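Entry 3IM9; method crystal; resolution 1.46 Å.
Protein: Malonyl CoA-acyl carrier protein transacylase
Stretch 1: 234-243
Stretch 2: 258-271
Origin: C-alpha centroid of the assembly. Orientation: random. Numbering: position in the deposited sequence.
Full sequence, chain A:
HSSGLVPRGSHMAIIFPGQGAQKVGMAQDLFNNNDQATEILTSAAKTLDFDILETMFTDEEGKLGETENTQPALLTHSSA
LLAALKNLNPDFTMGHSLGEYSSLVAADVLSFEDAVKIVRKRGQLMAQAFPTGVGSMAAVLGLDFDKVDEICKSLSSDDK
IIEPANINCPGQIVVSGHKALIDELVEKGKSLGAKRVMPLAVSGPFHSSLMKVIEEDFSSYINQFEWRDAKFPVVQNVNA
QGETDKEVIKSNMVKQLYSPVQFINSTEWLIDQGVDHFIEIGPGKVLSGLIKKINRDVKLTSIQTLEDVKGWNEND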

# COMPACT_ATOMS: atom_id res chain seq x y z
N VAL A 234 4.10 13.21 -2.66
CA VAL A 234 3.55 11.85 -2.36
C VAL A 234 2.33 11.77 -3.29
O VAL A 234 1.37 12.61 -3.14
CB VAL A 234 3.16 11.76 -0.93
CG1 VAL A 234 2.52 10.36 -0.68
CG2 VAL A 234 4.33 12.01 0.04
N VAL A 235 2.30 10.82 -4.22
CA VAL A 235 1.13 10.66 -5.09
C VAL A 235 0.13 9.84 -4.30
O VAL A 235 0.37 8.66 -4.04
CB VAL A 235 1.48 10.04 -6.41
CG1 VAL A 235 0.23 9.96 -7.35
CG2 VAL A 235 2.53 10.96 -7.09
N GLN A 236 -0.96 10.45 -3.86
CA GLN A 236 -1.87 9.81 -2.90
C GLN A 236 -2.86 8.88 -3.57
O GLN A 236 -3.33 9.11 -4.72
CB GLN A 236 -2.59 10.83 -2.01
CG GLN A 236 -1.53 11.58 -1.21
CD GLN A 236 -2.15 12.25 0.04
OE1 GLN A 236 -2.60 13.43 -0.03
NE2 GLN A 236 -2.18 11.56 1.16
N ASN A 237 -3.20 7.79 -2.84
CA ASN A 237 -4.09 6.79 -3.38
C ASN A 237 -5.50 7.33 -3.69
O ASN A 237 -6.16 6.79 -4.58
CB ASN A 237 -4.25 5.64 -2.35
CG ASN A 237 -3.06 4.72 -2.24
OD1 ASN A 237 -2.08 4.72 -3.05
ND2 ASN A 237 -3.14 3.92 -1.21
N VAL A 238 -5.96 8.30 -2.89
CA VAL A 238 -7.40 8.76 -2.99
C VAL A 238 -7.59 9.48 -4.32
O VAL A 238 -8.60 9.30 -4.97
CB VAL A 238 -7.81 9.66 -1.79
CG1 VAL A 238 -7.84 8.93 -0.56
CG2 VAL A 238 -6.91 10.81 -1.54
N ASN A 239 -6.59 10.30 -4.72
CA ASN A 239 -6.81 11.23 -5.88
C ASN A 239 -5.79 11.12 -6.97
O ASN A 239 -5.94 11.77 -8.02
CB ASN A 239 -6.86 12.72 -5.33
CG ASN A 239 -5.50 13.19 -4.75
OD1 ASN A 239 -4.57 12.39 -4.56
ND2 ASN A 239 -5.34 14.54 -4.52
N ALA A 240 -4.78 10.25 -6.79
CA ALA A 240 -3.79 9.98 -7.86
C ALA A 240 -3.07 11.24 -8.29
O ALA A 240 -2.76 11.33 -9.50
CB ALA A 240 -4.42 9.22 -9.08
N GLN A 241 -2.77 12.13 -7.37
CA GLN A 241 -1.94 13.28 -7.76
C GLN A 241 -0.92 13.55 -6.67
O GLN A 241 -1.15 13.19 -5.49
CB GLN A 241 -2.81 14.54 -7.97
CG GLN A 241 -3.85 14.41 -9.08
CD GLN A 241 -4.73 15.67 -9.15
OE1 GLN A 241 -5.52 15.84 -10.09
NE2 GLN A 241 -4.63 16.53 -8.16
N GLY A 242 0.21 14.17 -7.04
CA GLY A 242 1.27 14.56 -6.05
C GLY A 242 0.79 15.59 -5.09
O GLY A 242 0.08 16.59 -5.46
N GLU A 243 1.07 15.36 -3.82
CA GLU A 243 0.65 16.30 -2.74
C GLU A 243 1.87 16.57 -1.88
O GLU A 243 2.66 15.66 -1.60
CB GLU A 243 -0.52 15.81 -1.85
CG GLU A 243 -1.79 15.50 -2.67
CD GLU A 243 -2.46 16.76 -3.19
OE1 GLU A 243 -1.98 17.92 -2.92
OE2 GLU A 243 -3.51 16.59 -3.85
N TYR A 258 -11.70 4.79 3.09
CA TYR A 258 -13.00 4.39 2.55
C TYR A 258 -13.12 4.67 1.09
O TYR A 258 -14.26 4.72 0.52
CB TYR A 258 -14.16 5.02 3.36
CG TYR A 258 -14.08 6.53 3.50
CD1 TYR A 258 -13.52 7.08 4.68
CD2 TYR A 258 -14.55 7.35 2.50
CE1 TYR A 258 -13.47 8.45 4.81
CE2 TYR A 258 -14.48 8.72 2.63
CZ TYR A 258 -13.93 9.23 3.78
OH TYR A 258 -13.94 10.67 3.82
N SER A 259 -12.00 4.93 0.44
CA SER A 259 -11.94 5.26 -0.98
C SER A 259 -11.11 4.25 -1.73
O SER A 259 -10.17 3.66 -1.14
CB SER A 259 -11.28 6.65 -1.14
OG SER A 259 -12.06 7.62 -0.39
N PRO A 260 -11.35 4.05 -3.01
CA PRO A 260 -10.56 3.09 -3.81
C PRO A 260 -9.09 3.57 -3.92
O PRO A 260 -8.82 4.79 -3.94
CB PRO A 260 -11.21 3.09 -5.20
CG PRO A 260 -12.38 4.02 -5.07
CD PRO A 260 -12.47 4.65 -3.75
N VAL A 261 -8.17 2.60 -3.98
CA VAL A 261 -6.74 2.88 -4.24
C VAL A 261 -6.54 3.05 -5.69
O VAL A 261 -6.71 2.09 -6.47
CB VAL A 261 -5.89 1.71 -3.67
CG1 VAL A 261 -4.41 1.93 -4.03
CG2 VAL A 261 -6.01 1.65 -2.12
N GLN A 262 -6.24 4.28 -6.09
CA GLN A 262 -6.07 4.60 -7.52
C GLN A 262 -4.70 4.28 -8.02
O GLN A 262 -3.93 5.18 -8.41
CB GLN A 262 -6.45 6.08 -7.76
CG GLN A 262 -7.88 6.39 -7.29
CD GLN A 262 -8.94 5.86 -8.24
OE1 GLN A 262 -8.67 5.28 -9.29
NE2 GLN A 262 -10.20 5.96 -7.79
N PHE A 263 -4.28 3.01 -8.00
CA PHE A 263 -2.89 2.72 -8.38
C PHE A 263 -2.59 2.93 -9.84
O PHE A 263 -1.50 3.46 -10.13
CB PHE A 263 -2.51 1.29 -7.92
CG PHE A 263 -1.00 1.05 -8.01
CD1 PHE A 263 -0.51 0.36 -9.10
CD2 PHE A 263 -0.17 1.57 -7.05
CE1 PHE A 263 0.89 0.18 -9.26
CE2 PHE A 263 1.25 1.36 -7.11
CZ PHE A 263 1.78 0.66 -8.24
N ILE A 264 -3.52 2.56 -10.72
CA ILE A 264 -3.27 2.80 -12.17
C ILE A 264 -3.13 4.32 -12.40
O ILE A 264 -2.13 4.73 -13.02
CB ILE A 264 -4.40 2.22 -13.03
CG1 ILE A 264 -4.36 0.68 -12.92
CG2 ILE A 264 -4.22 2.59 -14.52
CD1 ILE A 264 -5.60 0.08 -13.62
N ASN A 265 -4.06 5.15 -11.89
CA ASN A 265 -4.00 6.57 -12.26
C ASN A 265 -2.79 7.21 -11.63
O ASN A 265 -2.24 8.17 -12.20
CB ASN A 265 -5.27 7.26 -11.83
CG ASN A 265 -6.47 6.92 -12.67
OD1 ASN A 265 -7.60 7.17 -12.22
ND2 ASN A 265 -6.28 6.33 -13.80
N SER A 266 -2.40 6.76 -10.43
CA SER A 266 -1.20 7.31 -9.77
C SER A 266 0.05 6.94 -10.58
O SER A 266 0.98 7.82 -10.70
CB SER A 266 -1.05 6.71 -8.40
OG SER A 266 -2.12 7.08 -7.54
N THR A 267 0.18 5.69 -11.06
CA THR A 267 1.28 5.30 -11.89
C THR A 267 1.32 6.18 -13.16
O THR A 267 2.43 6.70 -13.55
CB THR A 267 1.21 3.82 -12.28
OG1 THR A 267 1.28 3.05 -11.06
CG2 THR A 267 2.43 3.40 -13.13
N GLU A 268 0.16 6.35 -13.77
CA GLU A 268 0.07 7.14 -15.04
C GLU A 268 0.45 8.60 -14.78
O GLU A 268 1.19 9.21 -15.61
CB GLU A 268 -1.30 7.00 -15.62
CG GLU A 268 -1.45 5.55 -16.17
CD GLU A 268 -2.77 5.29 -16.86
OE1 GLU A 268 -3.74 5.99 -16.50
OE2 GLU A 268 -2.77 4.28 -17.65
N TRP A 269 0.07 9.16 -13.64
CA TRP A 269 0.35 10.57 -13.34
C TRP A 269 1.84 10.71 -13.21
O TRP A 269 2.42 11.69 -13.70
CB TRP A 269 -0.36 10.96 -12.08
CG TRP A 269 -0.22 12.44 -11.77
CD1 TRP A 269 -1.11 13.45 -12.14
CD2 TRP A 269 0.78 13.07 -10.96
NE1 TRP A 269 -0.71 14.66 -11.60
CE2 TRP A 269 0.46 14.47 -10.90
CE3 TRP A 269 1.98 12.60 -10.32
CZ2 TRP A 269 1.27 15.39 -10.18
CZ3 TRP A 269 2.76 13.49 -9.60
CH2 TRP A 269 2.40 14.88 -9.55
N LEU A 270 2.50 9.72 -12.62
CA LEU A 270 3.90 9.85 -12.40
C LEU A 270 4.62 9.73 -13.69
O LEU A 270 5.56 10.54 -13.95
CB LEU A 270 4.38 8.67 -11.45
CG LEU A 270 4.10 9.10 -10.03
CD1 LEU A 270 4.30 7.85 -9.08
CD2 LEU A 270 4.98 10.22 -9.53
N ILE A 271 4.18 8.83 -14.56
CA ILE A 271 4.84 8.69 -15.89
C ILE A 271 4.61 9.99 -16.71
O ILE A 271 5.58 10.48 -17.37
CB ILE A 271 4.29 7.48 -16.59
CG1 ILE A 271 4.70 6.20 -15.78
CG2 ILE A 271 4.83 7.41 -18.05
CD1 ILE A 271 4.09 4.93 -16.33
O HOH W 1 -1.18 6.43 -5.06
O HOH W 2 -10.18 7.12 -4.78

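The loop and flanking strands of 234-243 pack against the start of the 263-271 helix and the segment leading into it, and three residues, Asn237, Trp269 and Val235, cover the most surface. Asn237 anchors the contact through its backbone. Its O accepts the sole direct hydrogen bond between the stretches, from Gln262 N (2.9 Å, N-H...O angle 160°), so the loop is tied to the N-cap residue immediately before the helix. The CA-to-CB bond of Asn237 points sideways, and Asn237 CG comes within 3.6 Å of Val261 CG1. Beside this bond, water 2 donates to Val238 O (2.7 Å) and Pro260 O (2.8 Å) and accepts from Gln262 NE2 (3.2 Å), linking the two backbones where they do not bond directly.

About two turns further along, Trp269 lies against the chain as it leaves the loop. Gln241 CA sits over a face of the indole, 4.1 Å from the centroid of the five-membered ring and 9° off its normal, a CH-pi contact. Gly242 N approaches the same face, 3.4 Å from Trp269 CH2. The fit depends on glycine: an ideally placed CB at Gly242 would come within 2.8 Å of Trp269 CH2, a clash.

Val235 points toward the helix and makes apolar contacts there. Its CG2 meets Trp269 CZ3 at 3.6 Å and Leu270 CD2 at 3.5 Å, while its CG1 lies 3.6 Å from Ser266 CB. Ser266 itself is held within the helix, its OG donating to Gln262 O (2.8 Å), and also accepts a hydrogen bond from water 1 (2.7 Å to OG), which donates to Val235 O as well (2.9 Å). Ala240 points toward the helix, its CB 3.5 Å from both Asn265 CB and Ser266 OG.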